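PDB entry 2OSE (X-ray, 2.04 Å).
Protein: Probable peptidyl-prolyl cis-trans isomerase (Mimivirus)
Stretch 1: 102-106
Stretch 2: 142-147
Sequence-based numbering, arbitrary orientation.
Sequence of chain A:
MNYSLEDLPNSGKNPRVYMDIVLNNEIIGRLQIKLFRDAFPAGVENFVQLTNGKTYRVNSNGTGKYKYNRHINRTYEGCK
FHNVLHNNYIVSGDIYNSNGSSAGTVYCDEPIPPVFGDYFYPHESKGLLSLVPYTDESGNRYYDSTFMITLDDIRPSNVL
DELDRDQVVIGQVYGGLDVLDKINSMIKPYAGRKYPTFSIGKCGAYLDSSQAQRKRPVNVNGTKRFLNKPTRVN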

# COMPACT_ATOMS: atom_id res chain seq x y z
N SER A 102 8.93 -7.53 10.20
CA SER A 102 10.08 -6.63 10.34
C SER A 102 11.46 -7.28 10.10
O SER A 102 11.60 -8.51 10.09
CB SER A 102 10.05 -5.91 11.70
OG SER A 102 10.42 -6.79 12.75
N ALA A 103 12.46 -6.43 9.96
CA ALA A 103 13.83 -6.86 9.71
C ALA A 103 14.61 -7.01 11.01
O ALA A 103 14.18 -6.53 12.08
CB ALA A 103 14.53 -5.87 8.78
N GLY A 104 15.78 -7.66 10.92
CA GLY A 104 16.62 -7.88 12.09
C GLY A 104 18.06 -8.09 11.71
O GLY A 104 18.46 -7.82 10.57
N THR A 105 18.85 -8.54 12.68
CA THR A 105 20.26 -8.82 12.51
C THR A 105 20.65 -9.99 13.41
O THR A 105 19.96 -10.29 14.39
CB THR A 105 21.18 -7.59 12.77
OG1 THR A 105 21.40 -7.41 14.18
CG2 THR A 105 20.62 -6.29 12.14
N VAL A 106 21.76 -10.65 13.07
CA VAL A 106 22.28 -11.79 13.85
C VAL A 106 23.06 -11.31 15.11
O VAL A 106 23.46 -12.11 15.95
CB VAL A 106 23.19 -12.73 13.00
CG1 VAL A 106 22.41 -13.35 11.84
CG2 VAL A 106 24.45 -11.98 12.47
N TYR A 142 22.01 3.25 9.54
CA TYR A 142 22.27 1.86 9.93
C TYR A 142 21.76 0.90 8.85
O TYR A 142 21.03 1.30 7.98
CB TYR A 142 21.64 1.49 11.29
CG TYR A 142 22.30 2.16 12.49
CD1 TYR A 142 23.51 1.67 13.04
CD2 TYR A 142 21.74 3.31 13.07
CE1 TYR A 142 24.13 2.31 14.15
CE2 TYR A 142 22.36 3.96 14.18
CZ TYR A 142 23.54 3.46 14.70
OH TYR A 142 24.11 4.10 15.78
N TYR A 143 22.15 -0.37 8.96
CA TYR A 143 21.74 -1.41 8.05
C TYR A 143 21.20 -2.56 8.84
O TYR A 143 21.42 -2.68 10.06
CB TYR A 143 22.89 -1.84 7.15
CG TYR A 143 23.38 -0.74 6.26
CD1 TYR A 143 22.88 -0.59 4.97
CD2 TYR A 143 24.32 0.17 6.71
CE1 TYR A 143 23.32 0.42 4.17
CE2 TYR A 143 24.75 1.19 5.92
CZ TYR A 143 24.24 1.33 4.65
OH TYR A 143 24.69 2.33 3.82
N ASP A 144 20.45 -3.40 8.14
CA ASP A 144 19.93 -4.61 8.74
C ASP A 144 19.88 -5.73 7.66
O ASP A 144 20.67 -5.72 6.70
CB ASP A 144 18.58 -4.33 9.47
CG ASP A 144 17.51 -3.68 8.58
OD1 ASP A 144 17.60 -3.80 7.32
OD2 ASP A 144 16.55 -3.06 9.15
N SER A 145 18.98 -6.68 7.85
CA SER A 145 18.73 -7.78 6.92
C SER A 145 18.12 -7.38 5.56
O SER A 145 18.05 -8.23 4.65
CB SER A 145 17.81 -8.79 7.61
OG SER A 145 16.60 -8.15 8.02
N THR A 146 17.63 -6.14 5.45
CA THR A 146 17.00 -5.60 4.24
C THR A 146 17.98 -5.44 3.07
O THR A 146 18.98 -4.74 3.16
CB THR A 146 16.33 -4.21 4.50
OG1 THR A 146 15.53 -4.29 5.69
CG2 THR A 146 15.43 -3.81 3.29
N PHE A 147 17.66 -6.09 1.95
CA PHE A 147 18.60 -6.14 0.85
C PHE A 147 17.88 -5.94 -0.48
O PHE A 147 16.70 -6.22 -0.60
CB PHE A 147 19.39 -7.48 0.89
CG PHE A 147 18.57 -8.69 0.45
CD1 PHE A 147 18.41 -8.97 -0.91
CD2 PHE A 147 17.99 -9.53 1.38
CE1 PHE A 147 17.69 -10.06 -1.32
CE2 PHE A 147 17.25 -10.65 0.98
CZ PHE A 147 17.11 -10.90 -0.36

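This is a small contact between two stretches of one chain, burying 206 Å² over both sides, in which a pair of hydrogen bonds between G104 and S145 is flanked by the packing of A103 and T105. The backbones come closest where G104 and S145 face each other, with CA atoms 5.6 Å apart, and T105 lies at a similar 5.7 Å, CA to CA, from D144.

Both polar backbone atoms of G104 are engaged by S145. G104 N donates to S145 OG at 3.1 Å with an N-H...O angle of 163°, close to linear and therefore well directed. In return S145 N donates to G104 O at 3.0 Å, but the angle of 133° shows a more bent approach. S145 uses its side chain for one bond and its main chain for the other: its CA-to-CB bond points toward the first stretch and its chi1 of 57° (p) places OG within reach of G104 N, while its own N meets G104 O. G104 has no side chain, and an ideal CB there would point away from the second stretch, 5.0 Å from S145 OG, so the pairing rests on its main chain.

On one flank, A103 directs its CB toward the second stretch, where it meets three side-chain oxygens: S145 OG at 3.2 Å, D144 OD2 at 3.5 Å and T146 OG1 at 3.6 Å. A methyl group offers these no hydrogen bond, so the fit is one of close packing. Two of these neighbours are themselves tied together: D144 OD1 accepts from T146 OG1 at 2.7 Å and from T146 N at 3.0 Å, the latter with an angle of 157°, which braces the local fold of the second stretch.

T105 contributes through its methyl, with CG2 3.9 Å from both CA and CB of D144, distances typical of van der Waals contact.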